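PDB 5OD4: secreted in xylem 3 from Fusarium oxysporum, which is a secreted fungal effector of plant disease, with immune-suppressing activity in the host and a beta-sandwich fold. Local coordinates for residues 36-41 / 47-52; 63-68 / 77-82; 111-114 / 120-123. All coordinates share one frame; numbering follows the deposited sequence. Where two conformers were deposited one is given.

Contact 1: residues 36-41 / 47-52; sequences PPYERA and NHRIYE. With EDO (1,2-ethanediol), chain C; EDO (1,2-ethanediol), chain E.
R49 lies along the Y38 ring in the closely packed part of this beta hairpin. Its chi1 of 53°, with CG between the backbone N and the carbonyl carbon, turns the chain toward the tyrosine; the extended chain then lays CD over the centre of the ring (CD to ring centroid 3.8 Å) and the guanidinium over CE2, with the two planes only 15° apart. At the edge of that flat group NH1 donates to P36 O (2.8 Å), in the carbonyl plane and on a lone pair. Arginine suits the place because its methylene chain is apolar enough to lie on the ring, while its N-H groups serve D64 and D35 in salt bridges and the P36 carbonyl as well. Further along, P36 CG makes a CH-pi contact over the face of the Y51 ring, 4.0 Å from its centroid.

At the other end the backbones pair. E39 N gives its hydrogen to H48 O (2.9 Å), and E39 O takes two in return: from H48 N (2.8 Å) and, less straight and from above the carbonyl plane, from H48 ND1 (3.1 Å). With chi1 at 76° the imidazole turns back toward the 36-41 segment, where A41 CB touches ND1.

Towards solvent the contact thins. E39 and R40 are exposed, and an ethanediol, probably from the crystallisation liquor, lies with C1 over a face of the H48 ring and C2 beside the E39 carboxylate.

Within this chain strand 39-40 is an outermost strand of its sheet; strand 47-53 is bonded on to strand 60-66, while A41 and I50 pack on strands 17-21 and 119-127 of the facing sheet.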
loop_
_atom_site.group_PDB
_atom_site.type_symbol
_atom_site.label_atom_id
_atom_site.label_comp_id
_atom_site.label_asym_id
_atom_site.label_seq_id
_atom_site.Cartn_x
_atom_site.Cartn_y
_atom_site.Cartn_z
ATOM N N PRO A 36 7.880 4.015 -12.142
ATOM C CA PRO A 36 6.881 5.087 -11.985
ATOM C C PRO A 36 7.143 6.003 -10.769
ATOM O O PRO A 36 7.895 5.644 -9.858
ATOM C CB PRO A 36 5.531 4.350 -11.883
ATOM C CG PRO A 36 5.851 2.891 -12.081
ATOM C CD PRO A 36 7.317 2.708 -11.789
ATOM N N PRO A 37 6.569 7.232 -10.755
ATOM C CA PRO A 37 7.009 8.202 -9.731
ATOM C C PRO A 37 6.593 7.848 -8.332
ATOM O O PRO A 37 5.472 7.499 -8.068
ATOM C CB PRO A 37 6.289 9.511 -10.166
ATOM C CG PRO A 37 6.067 9.339 -11.624
ATOM C CD PRO A 37 5.716 7.891 -11.759
ATOM N N TYR A 38 7.519 8.009 -7.400
ATOM C CA TYR A 38 7.169 8.076 -6.004
ATOM C C TYR A 38 6.495 9.386 -5.672
ATOM O O TYR A 38 6.861 10.431 -6.237
ATOM C CB TYR A 38 8.432 7.892 -5.123
ATOM C CG TYR A 38 8.889 6.462 -4.964
ATOM C CD1 TYR A 38 8.411 5.678 -3.936
ATOM C CD2 TYR A 38 9.831 5.885 -5.797
ATOM C CE1 TYR A 38 8.857 4.383 -3.715
ATOM C CE2 TYR A 38 10.296 4.600 -5.593
ATOM C CZ TYR A 38 9.804 3.849 -4.543
ATOM O OH TYR A 38 10.247 2.582 -4.301
ATOM N N GLU A 39 5.579 9.357 -4.699
ATOM C CA GLU A 39 4.907 10.529 -4.153
ATOM C C GLU A 39 5.029 10.501 -2.656
ATOM O O GLU A 39 5.111 9.442 -2.050
ATOM C CB GLU A 39 3.449 10.556 -4.582
ATOM C CG GLU A 39 3.320 10.682 -6.082
ATOM C CD GLU A 39 2.004 11.159 -6.587
ATOM O OE1 GLU A 39 1.040 11.237 -5.791
ATOM O OE2 GLU A 39 1.944 11.433 -7.829
ATOM N N ARG A 40 4.985 11.652 -2.003
ATOM C CA ARG A 40 5.072 11.666 -0.507
ATOM C C ARG A 40 3.820 11.031 0.018
ATOM O O ARG A 40 2.701 11.275 -0.446
ATOM C CB ARG A 40 5.239 13.090 0.109
ATOM C CG ARG A 40 5.366 13.226 1.616
ATOM C CD ARG A 40 5.353 14.707 2.029
ATOM N NE ARG A 40 4.539 15.566 1.158
ATOM C CZ ARG A 40 3.395 16.159 1.500
ATOM N NH1 ARG A 40 2.860 15.990 2.711
ATOM N NH2 ARG A 40 2.756 16.920 0.615
ATOM N N ALA A 41 4.050 10.185 1.008
ATOM C CA ALA A 41 2.971 9.498 1.685
ATOM C C ALA A 41 2.520 10.389 2.797
ATOM O O ALA A 41 2.821 10.119 3.967
ATOM C CB ALA A 41 3.418 8.117 2.137
ATOM N N ASN A 47 7.944 7.970 1.246
ATOM C CA ASN A 47 7.352 8.046 -0.073
ATOM C C ASN A 47 6.700 6.720 -0.451
ATOM O O ASN A 47 7.041 5.667 0.108
ATOM C CB ASN A 47 8.387 8.426 -1.106
ATOM C CG ASN A 47 8.959 9.818 -0.889
ATOM O OD1 ASN A 47 8.250 10.706 -0.448
ATOM N ND2 ASN A 47 10.209 9.998 -1.277
ATOM N N HIS A 48 5.789 6.759 -1.426
ATOM C CA HIS A 48 5.114 5.561 -1.879
ATOM C C HIS A 48 4.796 5.659 -3.349
ATOM O O HIS A 48 4.723 6.749 -3.927
ATOM C CB HIS A 48 3.822 5.295 -1.080
ATOM C CG HIS A 48 2.670 6.177 -1.463
ATOM N ND1 HIS A 48 2.693 7.551 -1.424
ATOM C CD2 HIS A 48 1.452 5.836 -1.941
ATOM C CE1 HIS A 48 1.526 8.007 -1.857
ATOM N NE2 HIS A 48 0.747 6.993 -2.164
ATOM N N ARG A 49 4.552 4.505 -3.974
ATOM C CA ARG A 49 3.973 4.481 -5.304
ATOM C C ARG A 49 3.086 3.268 -5.432
ATOM O O ARG A 49 3.371 2.216 -4.874
ATOM C CB ARG A 49 5.033 4.529 -6.408
ATOM C CG ARG A 49 6.106 3.472 -6.295
ATOM C CD ARG A 49 7.106 3.611 -7.425
ATOM N NE ARG A 49 8.068 2.528 -7.378
ATOM C CZ ARG A 49 9.129 2.456 -8.143
ATOM N NH1 ARG A 49 9.416 3.412 -9.019
ATOM N NH2 ARG A 49 9.937 1.428 -8.010
ATOM N N ILE A 50 2.008 3.434 -6.196
ATOM C CA ILE A 50 0.996 2.417 -6.449
ATOM C C ILE A 50 0.871 2.330 -7.954
ATOM O O ILE A 50 0.585 3.338 -8.604
ATOM C CB ILE A 50 -0.350 2.795 -5.804
ATOM C CG1 ILE A 50 -0.219 3.031 -4.289
ATOM C CG2 ILE A 50 -1.375 1.727 -6.113
ATOM C CD1 ILE A 50 -1.409 3.706 -3.656
ATOM N N TYR A 51 1.139 1.163 -8.519
ATOM C CA TYR A 51 1.254 1.043 -9.964
ATOM C C TYR A 51 0.978 -0.359 -10.399
ATOM O O TYR A 51 0.688 -1.216 -9.589
ATOM C CB TYR A 51 2.624 1.542 -10.436
ATOM C CG TYR A 51 3.800 0.769 -9.911
ATOM C CD1 TYR A 51 4.292 0.982 -8.623
ATOM C CD2 TYR A 51 4.456 -0.147 -10.696
ATOM C CE1 TYR A 51 5.399 0.301 -8.147
ATOM C CE2 TYR A 51 5.588 -0.804 -10.242
ATOM C CZ TYR A 51 6.063 -0.578 -8.977
ATOM O OH TYR A 51 7.207 -1.220 -8.545
ATOM N N GLU A 52 1.047 -0.592 -11.708
ATOM C CA GLU A 52 0.881 -1.929 -12.269
ATOM C C GLU A 52 2.098 -2.319 -13.080
ATOM O O GLU A 52 2.802 -1.467 -13.634
ATOM C CB GLU A 52 -0.388 -2.013 -13.122
ATOM C CG GLU A 52 -1.635 -1.843 -12.220
ATOM C CD GLU A 52 -2.887 -1.376 -12.950
ATOM O OE1 GLU A 52 -2.759 -0.703 -13.995
ATOM O OE2 GLU A 52 -3.998 -1.770 -12.519
HETATM C C1 EDO C . 1.479 7.241 -5.967
HETATM O O1 EDO C . 1.551 6.179 -6.982
HETATM C C2 EDO C . 0.352 8.260 -6.104
HETATM O O2 EDO C . -0.866 7.538 -6.161
HETATM C C1 EDO E . 3.148 2.301 -14.397
HETATM O O1 EDO E . 3.549 0.944 -14.710
HETATM C C2 EDO E . 1.624 2.502 -14.472
HETATM O O2 EDO E . 0.959 1.774 -13.426
#

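Contact 2: residues 63-68 / 77-82; sequences IDVAPP and YEIEVR
I79 and V65 meet tip to tip between two strands that share no backbone bonding, and I63 and V81 repeat the meeting two residues along. The CA atoms of V65 and I79 stand 8.3 Å apart, too wide for paired strands but fitting for two that lie in different sheets of the sandwich.

I79 is the one to follow. Its CB leaves strand 77-85 toward the other layer and forks there. The CG2 branch stays lower, 3.9 Å from L123 CD1 and 4.0 Å from I111 CD1. CG1 lies anti to the carbonyl carbon (chi1 -59°), and the extended chi2 of 157° then carries CD1 across the gap. This terminal methyl rests against V65 CB at 3.8 Å, flanked evenly by the two valine methyls, CG1 and CG2, each 4.0 Å from I79 CD1. The isoleucine supplies the reach.

In the second pair the roles change sides. Now the isoleucine, I63, stands on strand 60-66, and its CD1 meets V81 CG2 at 3.8 Å. Beta-branched residues suit both strands, since they favour extended backbone and fill the interior without polar atoms to satisfy.

Strand 60-66 is paired with 109-114 in one sheet, and 77-85 with 119-127 in the other. From the first, I79 also touches A109, and I63 and V81 both touch W113; from the second, V65 touches I125, while I79 and V81 touch L123.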
loop_
_atom_site.group_PDB
_atom_site.type_symbol
_atom_site.label_atom_id
_atom_site.label_comp_id
_atom_site.label_asym_id
_atom_site.label_seq_id
_atom_site.Cartn_x
_atom_site.Cartn_y
_atom_site.Cartn_z
ATOM N N ILE A 63 2.693 -2.036 -4.769
ATOM C CA ILE A 63 2.897 -0.888 -3.897
ATOM C C ILE A 63 4.319 -0.949 -3.381
ATOM O O ILE A 63 4.713 -1.947 -2.800
ATOM C CB ILE A 63 1.915 -0.872 -2.731
ATOM C CG1 ILE A 63 0.475 -0.867 -3.246
ATOM C CG2 ILE A 63 2.185 0.346 -1.808
ATOM C CD1 ILE A 63 -0.599 -0.797 -2.195
ATOM N N ASP A 64 5.063 0.144 -3.556
ATOM C CA ASP A 64 6.395 0.317 -2.949
ATOM C C ASP A 64 6.337 1.454 -1.950
ATOM O O ASP A 64 5.736 2.492 -2.222
ATOM C CB ASP A 64 7.440 0.662 -4.016
ATOM C CG ASP A 64 7.709 -0.405 -5.019
ATOM O OD1 ASP A 64 7.747 -1.607 -4.675
ATOM O OD2 ASP A 64 7.967 -0.031 -6.221
ATOM N N VAL A 65 7.061 1.279 -0.814
ATOM C CA VAL A 65 7.171 2.313 0.219
ATOM C C VAL A 65 8.644 2.445 0.552
ATOM O O VAL A 65 9.310 1.449 0.819
ATOM C CB VAL A 65 6.363 1.920 1.457
ATOM C CG1 VAL A 65 6.563 2.961 2.565
ATOM C CG2 VAL A 65 4.891 1.763 1.120
ATOM N N ALA A 66 9.178 3.696 0.569
ATOM C CA ALA A 66 10.594 3.866 0.821
ATOM C C ALA A 66 10.851 5.171 1.516
ATOM O O ALA A 66 10.102 6.150 1.347
ATOM C CB ALA A 66 11.388 3.818 -0.478
ATOM N N PRO A 67 11.955 5.260 2.263
ATOM C CA PRO A 67 12.430 6.566 2.737
ATOM C C PRO A 67 12.761 7.473 1.561
ATOM O O PRO A 67 13.025 6.987 0.450
ATOM C CB PRO A 67 13.715 6.239 3.519
ATOM C CG PRO A 67 13.647 4.758 3.785
ATOM C CD PRO A 67 12.916 4.196 2.608
ATOM N N PRO A 68 12.788 8.790 1.774
ATOM C CA PRO A 68 13.197 9.722 0.717
ATOM C C PRO A 68 14.695 9.723 0.516
ATOM O O PRO A 68 15.459 9.477 1.454
ATOM C CB PRO A 68 12.756 11.077 1.265
ATOM C CG PRO A 68 12.970 10.889 2.754
ATOM C CD PRO A 68 12.460 9.493 3.023
ATOM N N TYR A 77 8.105 0.655 10.484
ATOM C CA TYR A 77 6.788 1.017 9.959
ATOM C C TYR A 77 6.034 -0.218 9.551
ATOM O O TYR A 77 6.578 -1.180 8.979
ATOM C CB TYR A 77 6.913 1.947 8.727
ATOM C CG TYR A 77 7.622 3.242 9.009
ATOM C CD1 TYR A 77 9.021 3.298 9.014
ATOM C CD2 TYR A 77 6.946 4.408 9.259
ATOM C CE1 TYR A 77 9.683 4.467 9.261
ATOM C CE2 TYR A 77 7.612 5.609 9.495
ATOM C CZ TYR A 77 8.972 5.633 9.495
ATOM O OH TYR A 77 9.707 6.760 9.720
ATOM N N GLU A 78 4.730 -0.178 9.829
ATOM C CA GLU A 78 3.746 -1.172 9.425
ATOM C C GLU A 78 3.048 -0.672 8.168
ATOM O O GLU A 78 2.591 0.476 8.123
ATOM C CB GLU A 78 2.750 -1.358 10.574
ATOM C CG GLU A 78 1.596 -2.304 10.313
ATOM C CD GLU A 78 1.965 -3.758 10.266
ATOM O OE1 GLU A 78 3.127 -4.132 10.390
ATOM O OE2 GLU A 78 1.015 -4.585 10.102
ATOM N N ILE A 79 2.947 -1.537 7.151
ATOM C CA ILE A 79 2.306 -1.221 5.886
ATOM C C ILE A 79 1.232 -2.278 5.658
ATOM O O ILE A 79 1.521 -3.469 5.687
ATOM C CB ILE A 79 3.324 -1.251 4.737
ATOM C CG1 ILE A 79 4.458 -0.268 4.966
ATOM C CG2 ILE A 79 2.639 -0.974 3.415
ATOM C CD1 ILE A 79 5.714 -0.601 4.220
ATOM N N GLU A 80 -0.026 -1.843 5.493
ATOM C CA GLU A 80 -1.142 -2.782 5.379
ATOM C C GLU A 80 -2.019 -2.431 4.225
ATOM O O GLU A 80 -2.333 -1.254 4.009
ATOM C CB GLU A 80 -1.964 -2.794 6.683
ATOM C CG GLU A 80 -1.182 -3.172 7.900
ATOM C CD GLU A 80 -1.958 -3.234 9.201
ATOM O OE1 GLU A 80 -3.138 -2.829 9.264
ATOM O OE2 GLU A 80 -1.352 -3.748 10.185
ATOM N N VAL A 81 -2.507 -3.467 3.544
ATOM C CA VAL A 81 -3.531 -3.333 2.520
ATOM C C VAL A 81 -4.726 -4.186 2.906
ATOM O O VAL A 81 -4.580 -5.408 3.115
ATOM C CB VAL A 81 -3.025 -3.740 1.127
ATOM C CG1 VAL A 81 -4.146 -3.650 0.110
ATOM C CG2 VAL A 81 -1.835 -2.890 0.727
ATOM N N ARG A 82 -5.898 -3.563 2.965
ATOM C CA ARG A 82 -7.165 -4.277 3.053
ATOM C C ARG A 82 -7.866 -4.185 1.706
ATOM O O ARG A 82 -7.674 -3.229 0.950
ATOM C CB ARG A 82 -8.063 -3.694 4.147
ATOM C CG ARG A 82 -7.396 -3.771 5.510
ATOM C CD ARG A 82 -8.265 -3.321 6.657
ATOM N NE ARG A 82 -9.289 -4.284 6.922
ATOM C CZ ARG A 82 -10.596 -4.182 6.671
ATOM N NH1 ARG A 82 -11.153 -3.169 6.061
ATOM N NH2 ARG A 82 -11.305 -5.182 7.050
#

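Contact 3: residues 111-114 / 120-123; sequences ISWD and TYYL
W113 and Y121 bring the two sheets together through their rings alone, for their CA atoms are 11.4 Å apart. The indole slides past the phenol in the opposite direction, each side chain starting from its own strand. CZ2 of W113 lies 3.6 Å above the plane of the tyrosine ring, offset toward the rim near CD1, while W113 NE1 comes to 3.6 Å from Y121 CZ. The planes are inclined at 39°, so the rings meet obliquely, and the centroid of the five-membered ring is 4.9 Å from that of the tyrosine.

The torsions explain how the indole gets there. W113 holds CG between its backbone N and carbonyl carbon (chi1 63°), and chi2 of 90° turns the ring so that the pyrrole nitrogen and CZ2 are the atoms presented to Y121. The tyrosine in turn offers one face of its phenol to CZ2.

The next shell holds both rings in place. F96 meets W113 edge-to-face, and F21 packs against both W113 and Y121, while I63 and V81 also lie on the indole. Beyond them, backbone bonds fix the strands: W113 pairs with T61, and Y121 with F21. The phenol oxygen is tied to D116 O, in the turn that links strands 109-114 and 119-127.

Large aromatics suit this place because their length lets them meet although their backbones lie so far apart. Between the pair themselves the attraction is mainly dispersion between the CZ2 and NE1 side of the indole and the face of the phenol, probably with little directional demand; the hydrogen bond of the Y121 hydroxyl to D116 O, by contrast, is directional and satisfies the polar end of a buried ring.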
loop_
_atom_site.group_PDB
_atom_site.type_symbol
_atom_site.label_atom_id
_atom_site.label_comp_id
_atom_site.label_asym_id
_atom_site.label_seq_id
_atom_site.Cartn_x
_atom_site.Cartn_y
_atom_site.Cartn_z
ATOM N N ILE A 111 4.670 -4.722 -1.768
ATOM C CA ILE A 111 3.542 -5.636 -1.792
ATOM C C ILE A 111 3.051 -5.749 -3.217
ATOM O O ILE A 111 2.997 -4.736 -3.908
ATOM C CB ILE A 111 2.420 -5.113 -0.882
ATOM C CG1 ILE A 111 2.870 -5.032 0.557
ATOM C CG2 ILE A 111 1.159 -5.898 -1.053
ATOM C CD1 ILE A 111 1.895 -4.342 1.463
ATOM N N SER A 112 2.647 -6.946 -3.645
ATOM C CA SER A 112 2.050 -7.058 -4.988
ATOM C C SER A 112 1.048 -8.178 -5.021
ATOM O O SER A 112 1.066 -9.074 -4.184
ATOM C CB SER A 112 3.108 -7.250 -6.065
ATOM O OG SER A 112 3.780 -8.489 -5.956
ATOM N N TRP A 113 0.178 -8.105 -6.026
ATOM C CA TRP A 113 -0.898 -9.095 -6.191
ATOM C C TRP A 113 -1.386 -9.081 -7.622
ATOM O O TRP A 113 -1.140 -8.140 -8.371
ATOM C CB TRP A 113 -2.039 -8.868 -5.207
ATOM C CG TRP A 113 -2.768 -7.567 -5.332
ATOM C CD1 TRP A 113 -3.858 -7.301 -6.100
ATOM C CD2 TRP A 113 -2.509 -6.372 -4.594
ATOM N NE1 TRP A 113 -4.308 -6.023 -5.881
ATOM C CE2 TRP A 113 -3.491 -5.433 -4.955
ATOM C CE3 TRP A 113 -1.556 -6.004 -3.619
ATOM C CZ2 TRP A 113 -3.551 -4.183 -4.373
ATOM C CZ3 TRP A 113 -1.625 -4.749 -3.084
ATOM C CH2 TRP A 113 -2.601 -3.855 -3.454
ATOM N N ASP A 114 -2.100 -10.126 -8.021
ATOM C CA ASP A 114 -2.701 -10.168 -9.362
ATOM C C ASP A 114 -3.806 -9.104 -9.420
ATOM O O ASP A 114 -4.725 -9.096 -8.619
ATOM C CB ASP A 114 -3.290 -11.544 -9.642
ATOM C CG ASP A 114 -2.252 -12.627 -9.795
ATOM O OD1 ASP A 114 -1.072 -12.370 -10.061
ATOM O OD2 ASP A 114 -2.665 -13.811 -9.754
ATOM N N THR A 120 -12.033 -2.675 -3.881
ATOM C CA THR A 120 -11.367 -1.416 -3.578
ATOM C C THR A 120 -10.291 -1.710 -2.538
ATOM O O THR A 120 -10.515 -2.514 -1.622
ATOM C CB THR A 120 -12.373 -0.376 -3.002
ATOM O OG1 THR A 120 -13.492 -0.246 -3.913
ATOM C CG2 THR A 120 -11.753 0.986 -2.797
ATOM N N TYR A 121 -9.145 -1.053 -2.667
ATOM C CA TYR A 121 -7.992 -1.326 -1.833
ATOM C C TYR A 121 -7.710 -0.149 -0.918
ATOM O O TYR A 121 -7.804 1.006 -1.333
ATOM C CB TYR A 121 -6.754 -1.621 -2.733
ATOM C CG TYR A 121 -7.024 -2.775 -3.641
ATOM C CD1 TYR A 121 -6.936 -4.068 -3.175
ATOM C CD2 TYR A 121 -7.437 -2.591 -4.939
ATOM C CE1 TYR A 121 -7.232 -5.150 -3.997
ATOM C CE2 TYR A 121 -7.754 -3.651 -5.775
ATOM C CZ TYR A 121 -7.657 -4.924 -5.287
ATOM O OH TYR A 121 -7.974 -6.029 -6.061
ATOM N N TYR A 122 -7.343 -0.461 0.327
ATOM C CA TYR A 122 -7.114 0.551 1.370
ATOM C C TYR A 122 -5.731 0.342 1.935
ATOM O O TYR A 122 -5.470 -0.692 2.561
ATOM C CB TYR A 122 -8.181 0.430 2.479
ATOM C CG TYR A 122 -9.571 0.723 1.967
ATOM C CD1 TYR A 122 -10.315 -0.237 1.252
ATOM C CD2 TYR A 122 -10.124 1.965 2.161
ATOM C CE1 TYR A 122 -11.582 0.039 0.778
ATOM C CE2 TYR A 122 -11.408 2.280 1.655
ATOM C CZ TYR A 122 -12.095 1.304 0.959
ATOM O OH TYR A 122 -13.359 1.576 0.476
ATOM N N LEU A 123 -4.849 1.313 1.730
ATOM C CA LEU A 123 -3.473 1.262 2.180
ATOM C C LEU A 123 -3.319 2.122 3.435
ATOM O O LEU A 123 -3.768 3.269 3.462
ATOM C CB LEU A 123 -2.565 1.836 1.080
ATOM C CG LEU A 123 -1.105 2.079 1.408
ATOM C CD1 LEU A 123 -0.391 0.774 1.721
ATOM C CD2 LEU A 123 -0.421 2.825 0.272
#

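The three contacts follow one another along the chain, each closing before the next opens. Contact 1 lies within one sheet, pairing strand 39-40 with 47-53; contacts 2 and 3 each cross from that sheet to the other, through strands 60-66 and 77-85 and through 109-114 and 119-127. Contact centres 1 and 2 are about 10 Å apart, 2 and 3 about 11 Å, and 1 and 3 about 13 Å. D64 couples the first two, taking a salt bridge from R49 and a probable hydrogen bond from Y51. Backbone bonds I63 N to I111 O and, in the other sheet, Y122 N to R82 O couple the last two. Contact 1 thus secures the sheet edge, and contacts 2 and 3 join the sheets.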